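Serpin-12 (Manduca sexta, PDB 6CJ7) is a serine protease inhibitor of the serpin family that controls the prophenoloxidase activation system in larval hemolymph. Local coordinates at residues 96-101 / 139-144; 151-156 / 317-322; 208-213 / 221-226; 268-273 / 351-356. All coordinates share one frame; numbering follows the deposited sequence.

Contact 1 of 4, residues 96-101 / 139-144; sequences ANNVFL and NSWIAS
Trp141 lays its indole against Ala96, Asn98 and Phe100, joining helix 131-145 to strand 92-102. This is the serpin arrangement in which a helix lies across the broad face of beta-sheet A; strand and helix segments run at 150° to each other.

The aromatic pairing is an offset edge-to-face one. Phe100 turns the CZ end of its ring to the six-membered ring of Trp141, the centroids 5.9 Å apart and the planes at 81°, with CZ 4.0 Å from Trp141 CE3. Trp141 CB points toward the strand, and CG is set anti to the backbone N (chi1 177°). The Phe100 side chain also touches Ile138 of the same helix.

The polar approach comes from Asn98, whose ND2 lies over one face of the indole, 3.5 Å from Trp141 CZ2, the amide plane steeply inclined to the ring. The other end of this amide, OD1, is hydrogen-bonded to Thr124 OG1.

Among the apolar contacts, Ala96 CB meets Trp141 CZ3 at 3.8 Å and, more distantly, Ile142 CG2. An alanine in place of Trp141 would probably open a gap over Ala96 and Asn98 and leave the Phe100 edge without its aromatic partner. The Asn97 carbonyl also approaches the indole, its O lying 3.4 Å from Trp141 CH2.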
loop_
_atom_site.group_PDB
_atom_site.type_symbol
_atom_site.label_atom_id
_atom_site.label_comp_id
_atom_site.label_asym_id
_atom_site.label_seq_id
_atom_site.Cartn_x
_atom_site.Cartn_y
_atom_site.Cartn_z
ATOM N N ALA A 96 -7.222 -6.932 -4.066
ATOM C CA ALA A 96 -7.975 -8.067 -3.542
ATOM C C ALA A 96 -8.285 -7.790 -2.077
ATOM O O ALA A 96 -7.393 -7.853 -1.224
ATOM C CB ALA A 96 -7.204 -9.377 -3.699
ATOM N N ASN A 97 -9.551 -7.481 -1.792
ATOM C CA ASN A 97 -10.017 -7.199 -0.438
ATOM C C ASN A 97 -11.087 -8.218 -0.075
ATOM O O ASN A 97 -12.003 -8.461 -0.863
ATOM C CB ASN A 97 -10.590 -5.773 -0.333
ATOM C CG ASN A 97 -9.652 -4.719 -0.911
ATOM O OD1 ASN A 97 -8.538 -4.541 -0.420
ATOM N ND2 ASN A 97 -10.113 -4.008 -1.945
ATOM N N ASN A 98 -10.971 -8.827 1.107
ATOM C CA ASN A 98 -12.019 -9.764 1.507
ATOM C C ASN A 98 -11.985 -9.961 3.014
ATOM O O ASN A 98 -10.963 -9.758 3.674
ATOM C CB ASN A 98 -11.861 -11.122 0.796
ATOM C CG ASN A 98 -13.193 -11.775 0.437
ATOM O OD1 ASN A 98 -14.172 -11.712 1.191
ATOM N ND2 ASN A 98 -13.231 -12.436 -0.719
ATOM N N VAL A 99 -13.126 -10.380 3.549
ATOM C CA VAL A 99 -13.261 -10.772 4.951
ATOM C C VAL A 99 -13.752 -12.213 4.942
ATOM O O VAL A 99 -14.878 -12.487 4.506
ATOM C CB VAL A 99 -14.240 -9.869 5.717
ATOM C CG1 VAL A 99 -14.302 -10.276 7.196
ATOM C CG2 VAL A 99 -13.868 -8.405 5.581
ATOM N N PHE A 100 -12.915 -13.135 5.409
ATOM C CA PHE A 100 -13.254 -14.549 5.433
ATOM C C PHE A 100 -13.749 -14.883 6.832
ATOM O O PHE A 100 -12.962 -14.939 7.782
ATOM C CB PHE A 100 -12.052 -15.397 5.024
ATOM C CG PHE A 100 -11.636 -15.181 3.592
ATOM C CD1 PHE A 100 -10.580 -14.334 3.275
ATOM C CD2 PHE A 100 -12.318 -15.816 2.561
ATOM C CE1 PHE A 100 -10.200 -14.124 1.948
ATOM C CE2 PHE A 100 -11.949 -15.609 1.232
ATOM C CZ PHE A 100 -10.889 -14.763 0.929
ATOM N N LEU A 101 -15.061 -15.063 6.953
ATOM C CA LEU A 101 -15.735 -15.235 8.236
ATOM C C LEU A 101 -16.088 -16.703 8.445
ATOM O O LEU A 101 -16.773 -17.308 7.609
ATOM C CB LEU A 101 -16.995 -14.376 8.294
ATOM C CG LEU A 101 -17.842 -14.563 9.539
ATOM C CD1 LEU A 101 -17.125 -13.951 10.723
ATOM C CD2 LEU A 101 -19.159 -13.864 9.291
ATOM N N ASN A 139 -5.695 -18.270 -0.784
ATOM C CA ASN A 139 -4.563 -17.855 -1.609
ATOM C C ASN A 139 -4.902 -17.924 -3.090
ATOM O O ASN A 139 -4.482 -17.059 -3.866
ATOM C CB ASN A 139 -3.335 -18.717 -1.307
ATOM C CG ASN A 139 -2.673 -18.363 0.015
ATOM O OD1 ASN A 139 -2.733 -17.223 0.467
ATOM N ND2 ASN A 139 -2.022 -19.342 0.630
ATOM N N SER A 140 -5.635 -18.961 -3.511
ATOM C CA SER A 140 -6.020 -19.065 -4.917
ATOM C C SER A 140 -6.924 -17.910 -5.327
ATOM O O SER A 140 -6.795 -17.375 -6.436
ATOM C CB SER A 140 -6.713 -20.401 -5.183
ATOM O OG SER A 140 -5.773 -21.455 -5.250
ATOM N N TRP A 141 -7.848 -17.513 -4.448
ATOM C CA TRP A 141 -8.694 -16.365 -4.748
ATOM C C TRP A 141 -7.865 -15.092 -4.872
ATOM O O TRP A 141 -8.054 -14.306 -5.810
ATOM C CB TRP A 141 -9.779 -16.197 -3.683
ATOM C CG TRP A 141 -10.614 -14.985 -3.939
ATOM C CD1 TRP A 141 -11.674 -14.885 -4.796
ATOM C CD2 TRP A 141 -10.432 -13.685 -3.371
ATOM N NE1 TRP A 141 -12.173 -13.605 -4.784
ATOM C CE2 TRP A 141 -11.429 -12.847 -3.919
ATOM C CE3 TRP A 141 -9.529 -13.147 -2.448
ATOM C CZ2 TRP A 141 -11.539 -11.500 -3.584
ATOM C CZ3 TRP A 141 -9.648 -11.807 -2.108
ATOM C CH2 TRP A 141 -10.642 -11.000 -2.679
ATOM N N ILE A 142 -6.936 -14.871 -3.934
ATOM C CA ILE A 142 -6.065 -13.695 -4.023
ATOM C C ILE A 142 -5.282 -13.714 -5.327
ATOM O O ILE A 142 -5.203 -12.704 -6.035
ATOM C CB ILE A 142 -5.111 -13.616 -2.819
ATOM C CG1 ILE A 142 -5.878 -13.435 -1.511
ATOM C CG2 ILE A 142 -4.094 -12.480 -3.014
ATOM C CD1 ILE A 142 -4.988 -13.568 -0.301
ATOM N N ALA A 143 -4.680 -14.864 -5.658
ATOM C CA ALA A 143 -3.916 -14.954 -6.898
ATOM C C ALA A 143 -4.788 -14.657 -8.112
ATOM O O ALA A 143 -4.336 -14.007 -9.065
ATOM C CB ALA A 143 -3.279 -16.336 -7.014
ATOM N N SER A 144 -6.048 -15.111 -8.092
ATOM C CA SER A 144 -6.949 -14.865 -9.213
ATOM C C SER A 144 -7.287 -13.388 -9.376
ATOM O O SER A 144 -7.679 -12.971 -10.470
ATOM C CB SER A 144 -8.238 -15.676 -9.045
ATOM O OG SER A 144 -9.058 -15.141 -8.021
#

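Contact 2 of 4, residues 151-156 / 317-322; sequences DKLVSP and SALHSA
Leu153 and Leu319 carry the contact, their side chains running antiparallel past one another. Leu153 CG and CD2 both rest on the beta carbon of Leu319, CD2 lying 3.8 Å from Leu319 CB. The other methyl reaches further along the strand: Leu153 CD1 is 3.8 Å from His320 O and also meets Ser321 CB. Leu153 CB points toward the strand, with CG anti to the backbone N (chi1 178°). Beside this pair, Val154 crosses Leu319 at about a right angle, its CG2 packed 3.7 Å from Leu319 CD1.

Strand 317-326 belongs to the serpin beta-sheet A, where it pairs in parallel with strand 165-174; in this family the sheet opens between these two strands when the reactive-centre loop inserts. Segment 151-156 belongs to the connection from helix 131-145 to strand 165-174, and packs on the 317-326 side of this opening.

Around this core, Ile142 of helix 131-145 touches Leu153, and Asn139 ND2 is hydrogen-bonded to Val154 O. His320 CB points away from the loop, and its ring is bonded through ND1 to Asn169 O and through NE2 to Ser39 N, a setting consistent with the serpin shutter region. Ser321 OG is hydrogen-bonded to Asp280 OD2 and Ala279 O.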
loop_
_atom_site.group_PDB
_atom_site.type_symbol
_atom_site.label_atom_id
_atom_site.label_comp_id
_atom_site.label_asym_id
_atom_site.label_seq_id
_atom_site.Cartn_x
_atom_site.Cartn_y
_atom_site.Cartn_z
ATOM N N ASP A 151 0.281 -14.922 -4.240
ATOM C CA ASP A 151 -0.300 -16.254 -4.217
ATOM C C ASP A 151 -0.028 -17.066 -2.961
ATOM O O ASP A 151 -0.442 -18.228 -2.911
ATOM C CB ASP A 151 0.180 -17.059 -5.436
ATOM C CG ASP A 151 1.674 -17.360 -5.397
ATOM O OD1 ASP A 151 2.423 -16.652 -4.689
ATOM O OD2 ASP A 151 2.098 -18.311 -6.082
ATOM N N LYS A 152 0.651 -16.515 -1.953
ATOM C CA LYS A 152 0.983 -17.316 -0.768
ATOM C C LYS A 152 0.896 -16.479 0.506
ATOM O O LYS A 152 1.703 -16.637 1.429
ATOM C CB LYS A 152 2.373 -17.946 -0.899
ATOM C CG LYS A 152 2.508 -18.980 -2.022
ATOM C CD LYS A 152 1.728 -20.259 -1.713
ATOM C CE LYS A 152 1.218 -20.945 -2.984
ATOM N NZ LYS A 152 2.304 -21.529 -3.826
ATOM N N LEU A 153 -0.101 -15.597 0.590
ATOM C CA LEU A 153 -0.208 -14.705 1.744
ATOM C C LEU A 153 -0.619 -15.450 3.013
ATOM O O LEU A 153 -0.110 -15.152 4.099
ATOM C CB LEU A 153 -1.200 -13.582 1.443
ATOM C CG LEU A 153 -1.474 -12.572 2.566
ATOM C CD1 LEU A 153 -0.187 -11.870 3.000
ATOM C CD2 LEU A 153 -2.540 -11.549 2.142
ATOM N N VAL A 154 -1.552 -16.399 2.912
ATOM C CA VAL A 154 -2.107 -17.085 4.078
ATOM C C VAL A 154 -1.380 -18.406 4.284
ATOM O O VAL A 154 -1.233 -19.200 3.343
ATOM C CB VAL A 154 -3.618 -17.327 3.919
ATOM C CG1 VAL A 154 -4.171 -18.071 5.138
ATOM C CG2 VAL A 154 -4.354 -16.015 3.719
ATOM N N SER A 155 -0.934 -18.668 5.570
ATOM C CA SER A 155 -0.324 -19.959 5.863
ATOM C C SER A 155 -1.329 -20.900 6.520
ATOM O O SER A 155 -2.124 -20.471 7.369
ATOM C CB SER A 155 0.883 -19.803 6.788
ATOM O OG SER A 155 1.356 -21.076 7.200
ATOM N N PRO A 156 -1.315 -22.182 6.149
ATOM C CA PRO A 156 -2.209 -23.142 6.819
ATOM C C PRO A 156 -1.953 -23.252 8.308
ATOM O O PRO A 156 -2.867 -23.602 9.066
ATOM C CB PRO A 156 -1.912 -24.467 6.100
ATOM C CG PRO A 156 -1.254 -24.079 4.815
ATOM C CD PRO A 156 -0.523 -22.802 5.075
ATOM N N SER A 317 -6.788 -13.001 12.051
ATOM C CA SER A 317 -5.611 -12.677 11.266
ATOM C C SER A 317 -5.944 -11.471 10.400
ATOM O O SER A 317 -7.056 -11.374 9.874
ATOM C CB SER A 317 -5.181 -13.858 10.382
ATOM O OG SER A 317 -4.682 -14.920 11.178
ATOM N N ALA A 318 -4.998 -10.542 10.290
ATOM C CA ALA A 318 -5.128 -9.367 9.433
ATOM C C ALA A 318 -3.881 -9.329 8.569
ATOM O O ALA A 318 -2.777 -9.097 9.078
ATOM C CB ALA A 318 -5.271 -8.083 10.254
ATOM N N LEU A 319 -4.049 -9.589 7.272
ATOM C CA LEU A 319 -2.928 -9.854 6.381
ATOM C C LEU A 319 -2.951 -8.882 5.213
ATOM O O LEU A 319 -4.008 -8.647 4.611
ATOM C CB LEU A 319 -2.977 -11.296 5.865
ATOM C CG LEU A 319 -3.051 -12.354 6.969
ATOM C CD1 LEU A 319 -3.248 -13.746 6.389
ATOM C CD2 LEU A 319 -1.787 -12.290 7.800
ATOM N N HIS A 320 -1.782 -8.333 4.895
ATOM C CA HIS A 320 -1.630 -7.365 3.820
ATOM C C HIS A 320 -0.476 -7.769 2.916
ATOM O O HIS A 320 0.587 -8.160 3.390
ATOM C CB HIS A 320 -1.371 -5.954 4.387
ATOM C CG HIS A 320 -1.024 -4.931 3.337
ATOM N ND1 HIS A 320 -1.777 -4.740 2.196
ATOM C CD2 HIS A 320 0.010 -4.057 3.255
ATOM C CE1 HIS A 320 -1.218 -3.793 1.457
ATOM N NE2 HIS A 320 -0.145 -3.349 2.084
ATOM N N SER A 321 -0.685 -7.674 1.608
ATOM C CA SER A 321 0.399 -7.891 0.663
ATOM C C SER A 321 0.423 -6.751 -0.339
ATOM O O SER A 321 -0.628 -6.262 -0.765
ATOM C CB SER A 321 0.262 -9.221 -0.076
ATOM O OG SER A 321 1.338 -9.378 -1.004
ATOM N N ALA A 322 1.630 -6.353 -0.736
ATOM C CA ALA A 322 1.800 -5.226 -1.645
ATOM C C ALA A 322 2.924 -5.557 -2.609
ATOM O O ALA A 322 4.011 -5.945 -2.174
ATOM C CB ALA A 322 2.131 -3.940 -0.876
#

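Contact 3 of 4, residues 208-213 / 221-226; sequences RYFKAG and KVVVLP
Phe210 meets the 221-226 strand with a face of its ring, over which Leu225 CD2 lies 3.6 Å from the centroid and only 17° off the ring normal, a CH-pi contact. Pro226 comes to the same ring differently: its CD stands at the edge, near the ring plane. Val223 approaches from the base of the side chain, CG2 lying 3.5 Å from Phe210 CB. This methyl is anti to the backbone N, while Val223 CG1 takes the crowded position between N and the carbonyl carbon (chi1 71°). Ala212 CB touches the same Val223 CG2 more loosely.

Lys211 points to the other side of the hairpin and crosses Val224 obliquely, its CE 3.9 Å from Val224 CG1. The chain bends at chi3 (-77°) and again at chi4, which places NZ beside Val224 CG1 and near Pro226 CG. A water accepts from both Lys211 N and Lys211 NZ and donates to Val224 O at 2.7 Å, linking the two segments where the strand turns its corner.

The backbones are joined by Val224 N to Lys211 O at 2.9 Å and by a reciprocal pair between Gly213 and Val222, of which Gly213 N to Val222 O measures 3.0 Å. Lys221 sends its extended chain away to bond Tyr352 O.

The turn at Lys211 takes one long chain run from serpin beta-sheet C into beta-sheet B, and the antiparallel beta hairpin of strands 198-215 and 220-226 starts sheet B at that corner.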
loop_
_atom_site.group_PDB
_atom_site.type_symbol
_atom_site.label_atom_id
_atom_site.label_comp_id
_atom_site.label_asym_id
_atom_site.label_seq_id
_atom_site.Cartn_x
_atom_site.Cartn_y
_atom_site.Cartn_z
ATOM N N ARG A 208 14.263 14.523 -19.527
ATOM C CA ARG A 208 13.018 15.138 -19.959
ATOM C C ARG A 208 12.623 16.186 -18.935
ATOM O O ARG A 208 13.195 16.278 -17.843
ATOM C CB ARG A 208 11.867 14.129 -20.087
ATOM C CG ARG A 208 12.217 12.790 -20.696
ATOM C CD ARG A 208 11.007 12.194 -21.358
ATOM N NE ARG A 208 10.125 11.526 -20.411
ATOM N NH1 ARG A 208 9.403 9.739 -19.173
ATOM N NH2 ARG A 208 11.283 9.543 -20.497
ATOM N N TYR A 209 11.599 16.955 -19.281
ATOM C CA TYR A 209 10.970 17.828 -18.306
ATOM C C TYR A 209 10.051 16.996 -17.419
ATOM O O TYR A 209 9.205 16.245 -17.918
ATOM C CB TYR A 209 10.217 18.955 -19.006
ATOM C CG TYR A 209 11.136 20.074 -19.435
ATOM C CD1 TYR A 209 11.734 20.068 -20.688
ATOM C CD2 TYR A 209 11.431 21.122 -18.571
ATOM C CE1 TYR A 209 12.585 21.083 -21.074
ATOM C CE2 TYR A 209 12.276 22.140 -18.949
ATOM C CZ TYR A 209 12.854 22.115 -20.198
ATOM O OH TYR A 209 13.697 23.134 -20.575
ATOM N N PHE A 210 10.269 17.072 -16.110
ATOM C CA PHE A 210 9.386 16.500 -15.104
ATOM C C PHE A 210 9.077 17.565 -14.072
ATOM O O PHE A 210 9.906 18.434 -13.791
ATOM C CB PHE A 210 10.018 15.325 -14.341
ATOM C CG PHE A 210 10.361 14.134 -15.173
ATOM C CD1 PHE A 210 9.385 13.247 -15.590
ATOM C CD2 PHE A 210 11.682 13.845 -15.465
ATOM C CE1 PHE A 210 9.725 12.128 -16.335
ATOM C CE2 PHE A 210 12.014 12.733 -16.202
ATOM C CZ PHE A 210 11.044 11.880 -16.635
ATOM N N LYS A 211 7.893 17.479 -13.479
ATOM C CA LYS A 211 7.667 18.198 -12.237
ATOM C C LYS A 211 8.705 17.733 -11.217
ATOM O O LYS A 211 8.817 16.538 -10.926
ATOM C CB LYS A 211 6.239 17.959 -11.740
ATOM C CG LYS A 211 5.159 18.318 -12.796
ATOM C CD LYS A 211 3.751 18.221 -12.216
ATOM C CE LYS A 211 3.268 16.779 -12.085
ATOM N NZ LYS A 211 3.412 15.887 -13.276
ATOM N N ALA A 212 9.491 18.673 -10.704
ATOM C CA ALA A 212 10.635 18.309 -9.881
ATOM C C ALA A 212 11.090 19.524 -9.095
ATOM O O ALA A 212 10.764 20.665 -9.431
ATOM C CB ALA A 212 11.793 17.762 -10.727
ATOM N N GLY A 213 11.852 19.262 -8.042
ATOM C CA GLY A 213 12.391 20.343 -7.245
ATOM C C GLY A 213 13.170 19.791 -6.074
ATOM O O GLY A 213 13.489 18.603 -6.019
ATOM N N LYS A 221 15.668 15.818 -2.811
ATOM C CA LYS A 221 15.233 16.086 -4.172
ATOM C C LYS A 221 13.974 15.281 -4.461
ATOM O O LYS A 221 13.784 14.186 -3.932
ATOM C CB LYS A 221 16.315 15.713 -5.185
ATOM C CG LYS A 221 17.552 16.566 -5.157
ATOM C CD LYS A 221 18.584 15.965 -6.099
ATOM C CE LYS A 221 19.862 16.785 -6.130
ATOM N NZ LYS A 221 20.786 16.299 -7.191
ATOM N N VAL A 222 13.117 15.830 -5.324
ATOM C CA VAL A 222 11.833 15.232 -5.671
ATOM C C VAL A 222 11.689 15.233 -7.188
ATOM O O VAL A 222 11.944 16.254 -7.829
ATOM C CB VAL A 222 10.661 16.009 -5.038
ATOM C CG1 VAL A 222 9.314 15.415 -5.471
ATOM C CG2 VAL A 222 10.787 16.031 -3.519
ATOM N N VAL A 223 11.257 14.106 -7.760
ATOM C CA VAL A 223 10.796 14.075 -9.149
ATOM C C VAL A 223 9.461 13.333 -9.203
ATOM O O VAL A 223 9.241 12.373 -8.457
ATOM C CB VAL A 223 11.849 13.447 -10.098
ATOM C CG1 VAL A 223 11.987 11.950 -9.899
ATOM C CG2 VAL A 223 11.518 13.777 -11.556
ATOM N N VAL A 224 8.555 13.812 -10.057
ATOM C CA VAL A 224 7.229 13.228 -10.252
ATOM C C VAL A 224 7.199 12.596 -11.637
ATOM O O VAL A 224 7.320 13.303 -12.650
ATOM C CB VAL A 224 6.121 14.283 -10.123
ATOM C CG1 VAL A 224 4.758 13.653 -10.378
ATOM C CG2 VAL A 224 6.172 14.970 -8.758
ATOM N N LEU A 225 7.039 11.275 -11.687
ATOM C CA LEU A 225 7.072 10.548 -12.955
ATOM C C LEU A 225 5.666 10.085 -13.321
ATOM O O LEU A 225 5.117 9.209 -12.634
ATOM C CB LEU A 225 8.021 9.355 -12.848
ATOM C CG LEU A 225 9.393 9.693 -12.261
ATOM C CD1 LEU A 225 10.214 8.438 -11.986
ATOM C CD2 LEU A 225 10.124 10.650 -13.202
ATOM N N PRO A 226 5.033 10.625 -14.361
ATOM C CA PRO A 226 3.632 10.272 -14.633
ATOM C C PRO A 226 3.477 8.948 -15.370
ATOM O O PRO A 226 4.285 8.574 -16.228
ATOM C CB PRO A 226 3.131 11.435 -15.504
ATOM C CG PRO A 226 4.225 12.464 -15.487
ATOM C CD PRO A 226 5.496 11.732 -15.214
HETATM O O HOH W 1 6.169 15.337 -14.004
#

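Contact 4 of 4, residues 268-273 / 351-356; sequences VALELP and LYFRAN
Val268 sits beside Leu351 and Phe353 on the densely packed face of two parallel strands. The side chains project together from that face: Val268 CG2 is 4.0 Å from Leu351 CB, and Val268 CG1 is 3.9 Å from Phe353 CB. Further along, Leu270 CD1 closes on Phe353 CD1 at 3.6 Å. An alanine at Val268 would probably leave a gap beside Leu351 and Phe353, whose beta carbons would lose the two methyls that now pack on them.

Four backbone hydrogen bonds join the strands, from Ala269 N to Leu351 O, Phe353 N to Ala269 O, Glu271 N to Phe353 O and Ala355 N to Glu271 O. Past the last of these, Ala355 centres an inverse gamma turn. Its carbonyl O is buried without a polar partner, and Pro273 CG packs against it at 3.1 Å.

The opposite face is looser and nearer solvent. Ala269 CB meets Tyr352 CD1 at 3.9 Å. Glu271 and Arg354 run alongside each other without a direct salt bridge: Glu271 OE1 stays 4.8 Å from Arg354 NH1, the carboxylate and guanidinium planes 85° apart. A water spans the interval, donating to Glu271 OE1 and accepting from Arg354 NH1 at 2.7 Å.

Strand 351-354, which follows the unmodelled stretch of the serpin reactive-centre loop, thus pairs in beta-sheet C with segment 268-273, which also bonds to strand 198-215; the packed face turns to strands 220-226 and 232-239 of sheet B.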
loop_
_atom_site.group_PDB
_atom_site.type_symbol
_atom_site.label_atom_id
_atom_site.label_comp_id
_atom_site.label_asym_id
_atom_site.label_seq_id
_atom_site.Cartn_x
_atom_site.Cartn_y
_atom_site.Cartn_z
ATOM N N VAL A 268 15.303 17.582 -16.218
ATOM C CA VAL A 268 15.917 16.644 -15.277
ATOM C C VAL A 268 16.653 15.555 -16.046
ATOM O O VAL A 268 16.077 14.927 -16.940
ATOM C CB VAL A 268 14.868 16.010 -14.344
ATOM C CG1 VAL A 268 15.514 14.935 -13.462
ATOM C CG2 VAL A 268 14.194 17.074 -13.494
ATOM N N ALA A 269 17.909 15.301 -15.663
ATOM C CA ALA A 269 18.638 14.103 -16.070
ATOM C C ALA A 269 18.448 13.048 -14.986
ATOM O O ALA A 269 18.991 13.179 -13.883
ATOM C CB ALA A 269 20.120 14.407 -16.275
ATOM N N LEU A 270 17.692 12.002 -15.305
ATOM C CA LEU A 270 17.227 11.027 -14.324
ATOM C C LEU A 270 17.921 9.681 -14.519
ATOM O O LEU A 270 18.010 9.179 -15.643
ATOM C CB LEU A 270 15.709 10.869 -14.455
ATOM C CG LEU A 270 15.033 9.756 -13.648
ATOM C CD1 LEU A 270 15.063 10.086 -12.168
ATOM C CD2 LEU A 270 13.592 9.579 -14.124
ATOM N N GLU A 271 18.415 9.098 -13.422
ATOM C CA GLU A 271 18.871 7.714 -13.384
ATOM C C GLU A 271 18.108 7.032 -12.264
ATOM O O GLU A 271 18.282 7.387 -11.093
ATOM C CB GLU A 271 20.376 7.615 -13.149
ATOM C CG GLU A 271 21.162 8.297 -14.269
ATOM C CD GLU A 271 22.671 8.202 -14.108
ATOM O OE1 GLU A 271 23.159 7.444 -13.250
ATOM O OE2 GLU A 271 23.381 8.908 -14.849
ATOM N N LEU A 272 17.265 6.065 -12.628
ATOM C CA LEU A 272 16.342 5.422 -11.685
ATOM C C LEU A 272 16.505 3.905 -11.738
ATOM O O LEU A 272 16.256 3.310 -12.784
ATOM C CB LEU A 272 14.892 5.830 -11.998
ATOM C CG LEU A 272 13.838 5.303 -11.030
ATOM C CD1 LEU A 272 13.955 6.005 -9.688
ATOM C CD2 LEU A 272 12.428 5.478 -11.607
ATOM N N PRO A 273 16.890 3.229 -10.642
ATOM C CA PRO A 273 17.008 1.768 -10.692
ATOM C C PRO A 273 15.658 1.114 -10.945
ATOM O O PRO A 273 14.637 1.479 -10.355
ATOM C CB PRO A 273 17.553 1.411 -9.303
ATOM C CG PRO A 273 17.775 2.657 -8.578
ATOM C CD PRO A 273 17.129 3.791 -9.287
ATOM N N LEU A 351 18.394 19.864 -13.074
ATOM C CA LEU A 351 18.475 18.978 -11.927
ATOM C C LEU A 351 19.029 17.641 -12.380
ATOM O O LEU A 351 18.560 17.076 -13.373
ATOM C CB LEU A 351 17.093 18.788 -11.284
ATOM C CG LEU A 351 16.949 17.791 -10.136
ATOM C CD1 LEU A 351 17.828 18.193 -8.969
ATOM C CD2 LEU A 351 15.495 17.664 -9.700
ATOM N N TYR A 352 20.032 17.148 -11.663
ATOM C CA TYR A 352 20.454 15.758 -11.756
ATOM C C TYR A 352 19.751 14.972 -10.664
ATOM O O TYR A 352 19.824 15.342 -9.490
ATOM C CB TYR A 352 21.965 15.619 -11.583
ATOM C CG TYR A 352 22.793 16.085 -12.755
ATOM C CD1 TYR A 352 23.026 15.248 -13.838
ATOM C CD2 TYR A 352 23.362 17.350 -12.767
ATOM C CE1 TYR A 352 23.794 15.664 -14.909
ATOM C CE2 TYR A 352 24.132 17.775 -13.834
ATOM C CZ TYR A 352 24.342 16.927 -14.901
ATOM O OH TYR A 352 25.105 17.344 -15.964
ATOM N N PHE A 353 19.074 13.894 -11.049
ATOM C CA PHE A 353 18.377 13.033 -10.098
ATOM C C PHE A 353 18.899 11.616 -10.298
ATOM O O PHE A 353 18.425 10.880 -11.168
ATOM C CB PHE A 353 16.861 13.103 -10.274
ATOM C CG PHE A 353 16.087 12.553 -9.103
ATOM C CD1 PHE A 353 15.969 11.183 -8.912
ATOM C CD2 PHE A 353 15.449 13.405 -8.205
ATOM C CE1 PHE A 353 15.251 10.659 -7.835
ATOM C CE2 PHE A 353 14.727 12.884 -7.117
ATOM C CZ PHE A 353 14.630 11.511 -6.939
ATOM N N ARG A 354 19.873 11.228 -9.483
ATOM C CA ARG A 354 20.501 9.925 -9.604
ATOM C C ARG A 354 20.210 9.157 -8.322
ATOM O O ARG A 354 20.779 9.460 -7.267
ATOM C CB ARG A 354 21.996 10.071 -9.864
ATOM C CG ARG A 354 22.832 8.856 -9.523
ATOM C CD ARG A 354 24.202 9.011 -10.085
ATOM N NE ARG A 354 24.905 10.161 -9.520
ATOM C CZ ARG A 354 26.012 10.682 -10.028
ATOM N NH1 ARG A 354 26.548 10.144 -11.117
ATOM N NH2 ARG A 354 26.583 11.739 -9.456
ATOM N N ALA A 355 19.322 8.177 -8.421
ATOM C CA ALA A 355 18.878 7.415 -7.255
ATOM C C ALA A 355 19.744 6.170 -7.064
ATOM O O ALA A 355 19.280 5.035 -7.178
ATOM C CB ALA A 355 17.404 7.053 -7.400
ATOM N N ASN A 356 21.029 6.411 -6.784
ATOM C CA ASN A 356 22.028 5.363 -6.598
ATOM C C ASN A 356 22.352 5.145 -5.124
ATOM O O ASN A 356 23.454 4.694 -4.779
ATOM C CB ASN A 356 23.293 5.680 -7.396
ATOM C CG ASN A 356 23.984 6.956 -6.935
ATOM O OD1 ASN A 356 23.507 7.660 -6.046
ATOM N ND2 ASN A 356 25.123 7.255 -7.545
HETATM O O HOH W 2 26.078 8.175 -12.922
#

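From the N terminus, contact 1 closes first, bringing helix 131-145 back on strand 92-102. Contact 2 opens just after it and closes across 160 residues; the two adjoin, Asn139 of the helix reaching the 151-156 loop, so that helix and loop meet beside sheet A. Contact 3, a short hairpin closure, nests inside the span of contact 2. Contact 4 crosses contact 2, since 268-273 lies before 317-322 and 351-356 after it. Contacts 3 and 4 touch: Arg208 O with Val268 N continues sheet C, while Lys221 NZ with Tyr352 O ties sheet B to sheet C, at the other side of the chain's centre, with contacts 2 and 4 about 35 Å apart between centres.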